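Local coordinates for aerobactin synthase IucA (Klebsiella pneumoniae subsp. pneumoniae, PDB 5JM8), which probably uses ATP to join citrate to N6-acetyl-N6-hydroxylysine during biosynthesis of the siderophore aerobactin, at residues D376-K384 against V494-L503. Numbering follows the deposited sequence.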
ATOM      1  N   ASP A 376     -10.077 -15.021  23.870  1.00 18.05           N
ATOM      2  CA  ASP A 376      -9.171 -15.818  23.052  1.00 15.89           C
ATOM      3  C   ASP A 376      -7.755 -15.268  23.062  1.00 14.21           C
ATOM      4  O   ASP A 376      -7.543 -14.080  22.823  1.00 14.84           O
ATOM      5  CB  ASP A 376      -9.657 -15.875  21.600  1.00 17.46           C
ATOM      6  CG  ASP A 376     -10.981 -16.594  21.446  1.00 20.46           C
ATOM      7  OD1 ASP A 376     -11.398 -17.310  22.381  1.00 20.36           O
ATOM      8  OD2 ASP A 376     -11.600 -16.453  20.368  1.00 23.11           O
ATOM      9  N   SER A 377      -6.783 -16.134  23.325  1.00 14.00           N
ATOM     10  CA  SER A 377      -5.391 -15.780  23.102  1.00 13.75           C
ATOM     11  C   SER A 377      -5.209 -15.541  21.606  1.00 17.03           C
ATOM     12  O   SER A 377      -6.011 -16.012  20.797  1.00 17.48           O
ATOM     13  CB  SER A 377      -4.454 -16.879  23.602  1.00 13.94           C
ATOM     14  OG  SER A 377      -4.616 -18.070  22.854  1.00 13.88           O
ATOM     15  N   LEU A 378      -4.166 -14.805  21.235  1.00 15.91           N
ATOM     16  CA  LEU A 378      -3.954 -14.442  19.838  1.00 15.41           C
ATOM     17  C   LEU A 378      -3.634 -15.661  18.978  1.00 17.61           C
ATOM     18  O   LEU A 378      -3.799 -15.628  17.757  1.00 23.13           O
ATOM     19  CB  LEU A 378      -2.836 -13.409  19.728  1.00 13.60           C
ATOM     20  CG  LEU A 378      -3.170 -12.044  20.333  1.00 16.85           C
ATOM     21  CD1 LEU A 378      -1.927 -11.169  20.406  1.00 13.80           C
ATOM     22  CD2 LEU A 378      -4.271 -11.347  19.536  1.00 11.71           C
ATOM     23  N   LEU A 379      -3.176 -16.733  19.617  1.00 15.04           N
ATOM     24  CA  LEU A 379      -2.968 -18.002  18.929  1.00 12.00           C
ATOM     25  C   LEU A 379      -4.314 -18.605  18.557  1.00 13.94           C
ATOM     26  O   LEU A 379      -4.513 -19.064  17.435  1.00 20.02           O
ATOM     27  CB  LEU A 379      -2.175 -18.975  19.803  1.00 12.56           C
ATOM     28  CG  LEU A 379      -2.048 -20.414  19.294  1.00 16.76           C
ATOM     29  CD1 LEU A 379      -1.433 -20.463  17.902  1.00 20.67           C
ATOM     30  CD2 LEU A 379      -1.227 -21.244  20.269  1.00 17.39           C
ATOM     31  N   VAL A 380      -5.239 -18.591  19.512  1.00 14.92           N
ATOM     32  CA  VAL A 380      -6.568 -19.158  19.313  1.00 15.52           C
ATOM     33  C   VAL A 380      -7.353 -18.337  18.296  1.00 15.15           C
ATOM     34  O   VAL A 380      -8.190 -18.872  17.569  1.00 13.64           O
ATOM     35  CB  VAL A 380      -7.341 -19.233  20.648  1.00 13.77           C
ATOM     36  CG1 VAL A 380      -8.811 -19.584  20.422  1.00 13.99           C
ATOM     37  CG2 VAL A 380      -6.691 -20.248  21.566  1.00 14.11           C
ATOM     38  N   ALA A 381      -7.080 -17.037  18.254  1.00 15.76           N
ATOM     39  CA  ALA A 381      -7.686 -16.155  17.263  1.00 14.12           C
ATOM     40  C   ALA A 381      -7.218 -16.523  15.859  1.00 14.64           C
ATOM     41  O   ALA A 381      -7.982 -16.433  14.901  1.00 14.07           O
ATOM     42  CB  ALA A 381      -7.349 -14.705  17.568  1.00 13.43           C
ATOM     43  N   ALA A 382      -5.960 -16.936  15.746  1.00 12.15           N
ATOM     44  CA  ALA A 382      -5.399 -17.354  14.467  1.00 14.76           C
ATOM     45  C   ALA A 382      -5.982 -18.693  14.025  1.00 14.27           C
ATOM     46  O   ALA A 382      -6.481 -18.824  12.908  1.00 15.16           O
ATOM     47  CB  ALA A 382      -3.886 -17.442  14.560  1.00 11.86           C
ATOM     48  N   VAL A 383      -5.911 -19.682  14.910  1.00 15.15           N
ATOM     49  CA  VAL A 383      -6.427 -21.017  14.631  1.00 16.43           C
ATOM     50  C   VAL A 383      -7.894 -20.969  14.221  1.00 21.68           C
ATOM     51  O   VAL A 383      -8.325 -21.713  13.343  1.00 28.23           O
ATOM     52  CB  VAL A 383      -6.270 -21.935  15.859  1.00 12.86           C
ATOM     53  CG1 VAL A 383      -6.950 -23.283  15.628  1.00 12.50           C
ATOM     54  CG2 VAL A 383      -4.800 -22.133  16.179  1.00 12.65           C
ATOM     55  N   LYS A 384      -8.657 -20.094  14.864  1.00 21.44           N
ATOM     56  CA  LYS A 384     -10.064 -19.918  14.530  1.00 17.70           C
ATOM     57  C   LYS A 384     -10.236 -19.347  13.123  1.00 16.15           C
ATOM     58  O   LYS A 384     -11.199 -19.672  12.429  1.00 20.12           O
ATOM     59  CB  LYS A 384     -10.742 -19.013  15.558  1.00 16.86           C
ATOM     60  CG  LYS A 384     -11.187 -19.749  16.812  1.00 16.35           C
ATOM     61  CD  LYS A 384     -11.710 -18.793  17.869  1.00 13.69           C
ATOM     62  CE  LYS A 384     -12.437 -19.536  18.980  1.00 14.18           C
ATOM     63  NZ  LYS A 384     -13.230 -18.611  19.833  1.00 15.22           N
ATOM     64  N   VAL A 494       2.124 -23.607  23.637  1.00 16.43           N
ATOM     65  CA  VAL A 494       1.238 -23.752  22.491  1.00 16.48           C
ATOM     66  C   VAL A 494       0.105 -24.719  22.827  1.00 19.89           C
ATOM     67  O   VAL A 494      -1.068 -24.399  22.640  1.00 23.82           O
ATOM     68  CB  VAL A 494       2.009 -24.248  21.242  1.00 15.57           C
ATOM     69  CG1 VAL A 494       1.058 -24.587  20.106  1.00 13.92           C
ATOM     70  CG2 VAL A 494       3.020 -23.206  20.800  1.00 13.99           C
ATOM     71  N   THR A 495       0.460 -25.897  23.329  1.00 18.79           N
ATOM     72  CA  THR A 495      -0.533 -26.916  23.653  1.00 18.81           C
ATOM     73  C   THR A 495      -1.436 -26.459  24.800  1.00 20.34           C
ATOM     74  O   THR A 495      -2.628 -26.764  24.819  1.00 20.45           O
ATOM     75  CB  THR A 495       0.135 -28.255  24.032  1.00 19.93           C
ATOM     76  OG1 THR A 495       0.948 -28.082  25.197  1.00 21.75           O
ATOM     77  CG2 THR A 495       1.002 -28.764  22.890  1.00 20.24           C
ATOM     78  N   ALA A 496      -0.862 -25.721  25.746  1.00 24.45           N
ATOM     79  CA  ALA A 496      -1.607 -25.225  26.900  1.00 20.27           C
ATOM     80  C   ALA A 496      -2.625 -24.163  26.505  1.00 17.39           C
ATOM     81  O   ALA A 496      -3.752 -24.165  26.996  1.00 15.69           O
ATOM     82  CB  ALA A 496      -0.652 -24.665  27.940  1.00 21.34           C
ATOM     83  N   ALA A 497      -2.216 -23.252  25.628  1.00 14.94           N
ATOM     84  CA  ALA A 497      -3.110 -22.215  25.127  1.00 15.59           C
ATOM     85  C   ALA A 497      -4.324 -22.834  24.446  1.00 14.49           C
ATOM     86  O   ALA A 497      -5.454 -22.405  24.655  1.00 19.01           O
ATOM     87  CB  ALA A 497      -2.372 -21.305  24.166  1.00 14.01           C
ATOM     88  N   LEU A 498      -4.074 -23.852  23.631  1.00 16.01           N
ATOM     89  CA  LEU A 498      -5.135 -24.528  22.900  1.00 15.79           C
ATOM     90  C   LEU A 498      -5.981 -25.381  23.834  1.00 16.30           C
ATOM     91  O   LEU A 498      -7.188 -25.526  23.636  1.00 16.41           O
ATOM     92  CB  LEU A 498      -4.536 -25.385  21.786  1.00 15.25           C
ATOM     93  CG  LEU A 498      -3.758 -24.583  20.741  1.00 14.17           C
ATOM     94  CD1 LEU A 498      -2.855 -25.488  19.927  1.00 14.18           C
ATOM     95  CD2 LEU A 498      -4.712 -23.813  19.838  1.00 13.78           C
ATOM     96  N   GLY A 499      -5.340 -25.950  24.851  1.00 19.20           N
ATOM     97  CA  GLY A 499      -6.048 -26.706  25.864  1.00 19.31           C
ATOM     98  C   GLY A 499      -6.960 -25.821  26.687  1.00 19.16           C
ATOM     99  O   GLY A 499      -8.093 -26.194  26.993  1.00 22.57           O
ATOM    100  N   ALA A 500      -6.464 -24.639  27.039  1.00 16.98           N
ATOM    101  CA  ALA A 500      -7.223 -23.705  27.860  1.00 16.19           C
ATOM    102  C   ALA A 500      -8.457 -23.198  27.122  1.00 16.53           C
ATOM    103  O   ALA A 500      -9.462 -22.857  27.742  1.00 19.69           O
ATOM    104  CB  ALA A 500      -6.346 -22.548  28.276  1.00 15.98           C
ATOM    105  N   ALA A 501      -8.373 -23.161  25.795  1.00 16.94           N
ATOM    106  CA  ALA A 501      -9.482 -22.704  24.963  1.00 18.10           C
ATOM    107  C   ALA A 501     -10.473 -23.832  24.681  1.00 18.58           C
ATOM    108  O   ALA A 501     -11.529 -23.609  24.090  1.00 22.87           O
ATOM    109  CB  ALA A 501      -8.957 -22.130  23.656  1.00 14.59           C
ATOM    110  N   GLY A 502     -10.125 -25.044  25.095  1.00 20.00           N
ATOM    111  CA  GLY A 502     -11.015 -26.180  24.944  1.00 18.94           C
ATOM    112  C   GLY A 502     -11.095 -26.712  23.523  1.00 17.69           C
ATOM    113  O   GLY A 502     -12.105 -27.300  23.133  1.00 19.00           O
ATOM    114  N   LEU A 503     -10.032 -26.511  22.748  1.00 15.71           N
ATOM    115  CA  LEU A 503      -9.961 -27.036  21.389  1.00 15.69           C
ATOM    116  C   LEU A 503      -9.582 -28.515  21.405  1.00 16.62           C
ATOM    117  O   LEU A 503     -10.054 -29.298  20.580  1.00 16.61           O
ATOM    118  CB  LEU A 503      -8.956 -26.235  20.559  1.00 15.95           C
ATOM    119  CG  LEU A 503      -9.302 -24.755  20.357  1.00 17.45           C
ATOM    120  CD1 LEU A 503      -8.199 -24.026  19.613  1.00 14.58           C
ATOM    121  CD2 LEU A 503     -10.621 -24.607  19.621  1.00 20.71           C
TER
HETATM  122  O   HOH W   1      -5.624 -19.887  24.834  1.00  8.01           O
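Leu379 and Val380 illustrate how one helix can lean its first turn on the last turns of another mainly through small aliphatic side chains. Leu379 holds CG anti to its backbone N (chi1 172°), which carries CD2 across to helix 475-500. There Leu379 CD2 lies 4.1 Å from Val494 CG1, the two side chains crossing at about a right angle, and also touches Ala497 CB and Leu498 CG. Trp401 of helix 394-420 packs on both Leu379 and Val494, the latter with its side chain about 11 Å from ATP. The closest apolar contact comes from Val380, whose CG2 stands 3.6 Å from Ala501 CB. One turn on, Val383 divides its branches: CG2 approaches Leu498 CD2 at 4.0 Å, whereas CG1 reaches Leu503 CD1 at 4.2 Å.

Polar links are few, and none is a direct hydrogen bond between the segments. Ser377 N-caps helix 378-390, its OG accepting a long, weak bond from Val380 N (3.4 Å). Ser377 OG also binds a water at 2.9 Å that donates to Ala497 O, although the latter separation is so short that the water's exact position is doubtful. Within segment 376-384, Lys384 NZ bridges back to Asp376 OD2 at 2.8 Å on the syn side, 24° out of the carboxylate plane, tying the helix to the residue before its cap.

A Schellman motif, with Gly502 at positive phi, closes the last turn, directing the chain so that Leu503 meets Val383. The short helical segments 378-384 and 494-500 cross at -73°, a steep helix-helix crossing and plain hydrophobic packing within the helical C-terminal part of the synthetase.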